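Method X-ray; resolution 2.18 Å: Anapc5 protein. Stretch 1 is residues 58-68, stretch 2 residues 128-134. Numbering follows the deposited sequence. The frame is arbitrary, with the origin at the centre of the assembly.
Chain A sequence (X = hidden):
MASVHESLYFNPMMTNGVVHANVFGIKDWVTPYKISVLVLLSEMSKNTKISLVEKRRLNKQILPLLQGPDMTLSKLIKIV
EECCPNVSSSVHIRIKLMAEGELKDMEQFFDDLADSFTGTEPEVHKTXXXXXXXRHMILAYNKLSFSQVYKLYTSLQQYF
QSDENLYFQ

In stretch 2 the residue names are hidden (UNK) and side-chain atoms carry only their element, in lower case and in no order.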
ATOM      1  N   LEU A  58     -11.736   1.618 -11.434  1.00 47.73           N
ATOM      2  CA  LEU A  58     -10.985   0.736 -10.541  1.00 48.01           C
ATOM      3  C   LEU A  58     -10.841   1.279  -9.119  1.00 53.95           C
ATOM      4  O   LEU A  58     -10.887   0.490  -8.176  1.00 54.49           O
ATOM      5  CB  LEU A  58      -9.626   0.365 -11.134  1.00 46.59           C
ATOM      6  CG  LEU A  58      -9.659  -0.630 -12.288  1.00 52.34           C
ATOM      7  CD1 LEU A  58      -8.285  -0.857 -12.820  1.00 51.81           C
ATOM      8  CD2 LEU A  58     -10.279  -1.963 -11.875  1.00 55.55           C
ATOM      9  N   ASN A  59     -10.710   2.618  -8.960  1.00 49.07           N
ATOM     10  CA  ASN A  59     -10.633   3.277  -7.652  1.00 48.29           C
ATOM     11  C   ASN A  59     -11.935   3.105  -6.864  1.00 54.45           C
ATOM     12  O   ASN A  59     -11.893   3.108  -5.633  1.00 54.33           O
ATOM     13  CB  ASN A  59     -10.283   4.766  -7.784  1.00 50.68           C
ATOM     14  CG  ASN A  59      -8.805   5.057  -7.920  1.00 77.53           C
ATOM     15  OD1 ASN A  59      -8.371   5.725  -8.866  1.00 85.40           O
ATOM     16  ND2 ASN A  59      -7.994   4.584  -6.976  1.00 57.67           N
ATOM     17  N   LYS A  60     -13.086   2.955  -7.570  1.00 52.35           N
ATOM     18  CA  LYS A  60     -14.393   2.722  -6.948  1.00 53.70           C
ATOM     19  C   LYS A  60     -14.455   1.263  -6.452  1.00 55.98           C
ATOM     20  O   LYS A  60     -14.936   1.004  -5.349  1.00 56.04           O
ATOM     21  CB  LYS A  60     -15.545   2.968  -7.950  1.00 59.35           C
ATOM     22  CG  LYS A  60     -15.656   4.393  -8.488  1.00 79.79           C
ATOM     23  CD  LYS A  60     -16.649   4.461  -9.648  1.00 94.24           C
ATOM     24  CE  LYS A  60     -16.598   5.765 -10.413  1.00107.37           C
ATOM     25  NZ  LYS A  60     -17.322   6.859  -9.712  1.00117.01           N
ATOM     26  N   GLN A  61     -13.976   0.321  -7.280  1.00 51.63           N
ATOM     27  CA  GLN A  61     -13.968  -1.113  -6.995  1.00 52.28           C
ATOM     28  C   GLN A  61     -13.075  -1.461  -5.788  1.00 54.46           C
ATOM     29  O   GLN A  61     -13.371  -2.412  -5.062  1.00 54.43           O
ATOM     30  CB  GLN A  61     -13.534  -1.883  -8.263  1.00 54.59           C
ATOM     31  CG  GLN A  61     -13.702  -3.404  -8.204  1.00 76.59           C
ATOM     32  CD  GLN A  61     -13.657  -4.064  -9.563  1.00105.40           C
ATOM     33  OE1 GLN A  61     -12.777  -3.801 -10.391  1.00101.58           O
ATOM     34  NE2 GLN A  61     -14.602  -4.959  -9.817  1.00102.56           N
ATOM     35  N   ILE A  62     -12.020  -0.657  -5.560  1.00 49.83           N
ATOM     36  CA  ILE A  62     -11.012  -0.847  -4.516  1.00 48.04           C
ATOM     37  C   ILE A  62     -11.431  -0.306  -3.133  1.00 50.79           C
ATOM     38  O   ILE A  62     -10.869  -0.761  -2.135  1.00 49.93           O
ATOM     39  CB  ILE A  62      -9.654  -0.253  -5.034  1.00 50.26           C
ATOM     40  CG1 ILE A  62      -8.622  -1.367  -5.284  1.00 49.98           C
ATOM     41  CG2 ILE A  62      -9.072   0.892  -4.181  1.00 49.53           C
ATOM     42  CD1 ILE A  62      -9.017  -2.386  -6.388  1.00 55.25           C
ATOM     43  N   LEU A  63     -12.436   0.598  -3.067  1.00 47.38           N
ATOM     44  CA  LEU A  63     -12.903   1.238  -1.824  1.00 48.04           C
ATOM     45  C   LEU A  63     -13.080   0.293  -0.598  1.00 51.22           C
ATOM     46  O   LEU A  63     -12.597   0.696   0.463  1.00 50.91           O
ATOM     47  CB  LEU A  63     -14.174   2.080  -2.038  1.00 50.92           C
ATOM     48  CG  LEU A  63     -14.011   3.350  -2.901  1.00 56.33           C
ATOM     49  CD1 LEU A  63     -15.251   4.209  -2.839  1.00 59.12           C
ATOM     50  CD2 LEU A  63     -12.780   4.175  -2.489  1.00 58.08           C
ATOM     51  N   PRO A  64     -13.672  -0.942  -0.677  1.00 46.49           N
ATOM     52  CA  PRO A  64     -13.757  -1.801   0.531  1.00 45.88           C
ATOM     53  C   PRO A  64     -12.421  -2.167   1.203  1.00 45.58           C
ATOM     54  O   PRO A  64     -12.427  -2.509   2.380  1.00 46.38           O
ATOM     55  CB  PRO A  64     -14.477  -3.055   0.021  1.00 48.98           C
ATOM     56  CG  PRO A  64     -15.223  -2.600  -1.184  1.00 54.76           C
ATOM     57  CD  PRO A  64     -14.319  -1.609  -1.828  1.00 48.42           C
ATOM     58  N   LEU A  65     -11.293  -2.107   0.467  1.00 38.67           N
ATOM     59  CA  LEU A  65      -9.951  -2.391   0.986  1.00 37.14           C
ATOM     60  C   LEU A  65      -9.468  -1.283   1.938  1.00 43.61           C
ATOM     61  O   LEU A  65      -8.697  -1.551   2.860  1.00 42.49           O
ATOM     62  CB  LEU A  65      -8.939  -2.566  -0.154  1.00 34.88           C
ATOM     63  CG  LEU A  65      -9.106  -3.792  -1.062  1.00 39.75           C
ATOM     64  CD1 LEU A  65      -8.085  -3.772  -2.193  1.00 37.43           C
ATOM     65  CD2 LEU A  65      -8.992  -5.114  -0.275  1.00 41.30           C
ATOM     66  N   LEU A  66      -9.926  -0.045   1.699  1.00 42.24           N
ATOM     67  CA  LEU A  66      -9.580   1.147   2.464  1.00 44.02           C
ATOM     68  C   LEU A  66     -10.408   1.216   3.745  1.00 51.92           C
ATOM     69  O   LEU A  66      -9.953   1.750   4.757  1.00 52.07           O
ATOM     70  CB  LEU A  66      -9.867   2.389   1.600  1.00 44.63           C
ATOM     71  CG  LEU A  66      -8.783   2.875   0.626  1.00 48.19           C
ATOM     72  CD1 LEU A  66      -8.539   1.894  -0.524  1.00 46.72           C
ATOM     73  CD2 LEU A  66      -9.190   4.186   0.016  1.00 52.71           C
ATOM     74  N   GLN A  67     -11.622   0.663   3.688  1.00 51.68           N
ATOM     75  CA  GLN A  67     -12.611   0.666   4.762  1.00 55.44           C
ATOM     76  C   GLN A  67     -12.638  -0.609   5.625  1.00 60.36           C
ATOM     77  O   GLN A  67     -13.060  -0.552   6.780  1.00 63.34           O
ATOM     78  CB  GLN A  67     -14.008   0.936   4.164  1.00 58.87           C
ATOM     79  CG  GLN A  67     -14.115   2.283   3.447  1.00 75.56           C
ATOM     80  CD  GLN A  67     -15.385   2.418   2.645  1.00 99.57           C
ATOM     81  OE1 GLN A  67     -15.402   2.210   1.425  1.00 93.54           O
ATOM     82  NE2 GLN A  67     -16.471   2.800   3.305  1.00 96.73           N
ATOM     83  N   GLY A  68     -12.215  -1.731   5.055  1.00 54.48           N
ATOM     84  CA  GLY A  68     -12.257  -3.034   5.711  1.00 54.96           C
ATOM     85  C   GLY A  68     -11.175  -3.323   6.735  1.00 57.68           C
ATOM     86  O   GLY A  68     -10.317  -2.473   7.000  1.00 56.90           O
ATOM     87  N   UNK A 128     -12.805  12.874  -0.850  1.00 78.32           N
ATOM     88  CA  UNK A 128     -12.778  11.488  -1.344  1.00 75.87           C
ATOM     89  C   UNK A 128     -12.411  10.479  -0.270  1.00 72.96           C
ATOM     90  O   UNK A 128     -11.731  10.828   0.689  1.00 69.55           O
ATOM     91  c   UNK A 128     -11.787  11.360  -2.497  1.00 79.23           C
ATOM     92  o   UNK A 128     -12.259  12.049  -3.642  1.00 94.66           O
ATOM     93  N   UNK A 129     -12.845   9.220  -0.450  1.00 68.47           N
ATOM     94  CA  UNK A 129     -12.524   8.118   0.460  1.00 66.03           C
ATOM     95  C   UNK A 129     -11.004   7.859   0.359  1.00 65.86           C
ATOM     96  O   UNK A 129     -10.347   7.683   1.392  1.00 63.89           O
ATOM     97  c   UNK A 129     -14.871   7.159   0.256  1.00 74.77           C
ATOM     98  c   UNK A 129     -13.031   5.718   1.151  1.00 69.97           C
ATOM     99  c   UNK A 129     -13.380   6.848   0.185  1.00 71.44           C
ATOM    100  N   UNK A 130     -10.450   7.912  -0.885  1.00 60.64           N
ATOM    101  CA  UNK A 130      -9.016   7.743  -1.174  1.00 57.47           C
ATOM    102  C   UNK A 130      -8.252   8.923  -0.573  1.00 58.06           C
ATOM    103  O   UNK A 130      -7.274   8.708   0.138  1.00 55.74           O
ATOM    104  c   UNK A 130      -9.327   6.243  -3.205  1.00 62.51           C
ATOM    105  c   UNK A 130      -7.221   7.585  -2.989  1.00 60.55           C
ATOM    106  c   UNK A 130      -8.721   7.544  -2.694  1.00 62.16           C
ATOM    107  N   UNK A 131      -8.739  10.137  -0.833  1.00 55.30           N
ATOM    108  CA  UNK A 131      -8.180  11.388  -0.330  1.00 54.79           C
ATOM    109  C   UNK A 131      -8.090  11.438   1.179  1.00 56.14           C
ATOM    110  O   UNK A 131      -7.037  11.780   1.719  1.00 55.51           O
ATOM    111  N   UNK A 132      -9.178  11.048   1.866  1.00 52.69           N
ATOM    112  CA  UNK A 132      -9.236  10.989   3.328  1.00 52.57           C
ATOM    113  C   UNK A 132      -8.323   9.899   3.864  1.00 55.01           C
ATOM    114  O   UNK A 132      -7.673  10.110   4.890  1.00 55.98           O
ATOM    115  c   UNK A 132     -11.255  12.934   5.070  1.00 64.09           C
ATOM    116  c   UNK A 132     -10.671  10.807   3.845  1.00 54.25           C
ATOM    117  c   UNK A 132     -13.003  11.715   3.745  1.00 63.75           C
ATOM    118  c   UNK A 132     -11.532  12.062   3.844  1.00 61.37           C
ATOM    119  N   UNK A 133      -8.226   8.765   3.142  1.00 49.33           N
ATOM    120  CA  UNK A 133      -7.352   7.646   3.497  1.00 46.82           C
ATOM    121  C   UNK A 133      -5.876   8.050   3.385  1.00 48.68           C
ATOM    122  O   UNK A 133      -5.095   7.728   4.278  1.00 47.03           O
ATOM    123  c   UNK A 133      -7.653   6.399   2.639  1.00 47.79           C
ATOM    124  c   UNK A 133      -6.597   3.221   4.472  1.00 49.21           C
ATOM    125  c   UNK A 133      -5.440   2.882   3.803  1.00 47.25           C
ATOM    126  c   UNK A 133      -6.884   5.156   3.038  1.00 47.39           C
ATOM    127  c   UNK A 133      -5.715   4.797   2.375  1.00 47.81           C
ATOM    128  c   UNK A 133      -4.993   3.662   2.760  1.00 49.23           C
ATOM    129  c   UNK A 133      -7.320   4.356   4.088  1.00 50.00           C
ATOM    130  N   UNK A 134      -5.500   8.747   2.292  1.00 45.82           N
ATOM    131  CA  UNK A 134      -4.130   9.211   2.063  1.00 46.14           C
ATOM    132  C   UNK A 134      -3.742  10.200   3.152  1.00 52.02           C
ATOM    133  O   UNK A 134      -2.687  10.045   3.762  1.00 51.70           O
ATOM    134  c   UNK A 134      -2.659   8.112  -0.645  1.00 53.55           C
ATOM    135  c   UNK A 134      -3.973   9.844   0.666  1.00 47.33           C
ATOM    136  c   UNK A 134      -3.967   8.890  -0.540  1.00 51.64           C
ATOM    137  c   UNK A 134      -4.192   9.646  -1.819  1.00 53.84           C
TER

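Position 128 carries one side-chain carbon followed by one oxygen, and neither comes near stretch 1. A two-atom side chain ending in a hydroxyl oxygen identifies Ser128. It occupies the N-cap position just before the helix, but its side chain makes no capping bond; its backbone O does accept a hydrogen bond from the N of position 132, 2.8 Å away.

At position 129, one carbon carries two more, a fork directly at CB. That CB lies 3.8 Å from Leu63 CD2, and the side chain also reaches Leu66 and the end of Gln67. Three carbons branched at CB make this Val129, whose CG1 is 4.3 Å from Leu66 CD2.

Position 130 repeats the pattern, three carbons forked at CB, and its CA lies 3.8 Å from Leu66 CD2. The residue is Val130. Its CG2 is the meeting point of two leucines, 3.8 Å from Leu66 CD2 and 4.1 Å from Leu63 CD2, while Asn59 borders it on the same helix.

No side-chain atoms are present at position 131, and nothing there touches stretch 1. This is Gly131; a CB here would point away from the other helix and would be crowded by Ser128 CB at 3.5 Å.

Position 132 has four carbons, forked at the second, and lies out of reach of stretch 1. The fork one atom beyond CB indicates a leucine, Leu132, with chi1 in m and chi2 in t.

One carbon followed by a six-carbon ring stands at position 133, directed toward stretch 1, with its CB 3.8 Å from Leu66 CD2. With no oxygen on the ring, it is Phe133. Leu66 CG sits over one ring face, 4.0 Å from the centroid and 17° off the normal, a CH-pi contact, and Leu66 O is 3.7 Å from Phe133 CE1.

Position 134 again shows four carbons forked at the second, without contact to stretch 1. It is Leu134, buried although it takes no part here.

The contact is a small apolar one, burying 344 Å² between helices whose directions differ by 36° and whose axes approach to 10.4 Å. No hydrogen bond crosses it, so shape and apolar packing carry the association. Leu66 is its centre: pointing toward stretch 2, it reaches Val129, Val130 and Phe133, which lie on one side of their helix. Leu63, one turn earlier, extends the packing along the two valines.

Stretch 2 (128-134) SVVGLFL
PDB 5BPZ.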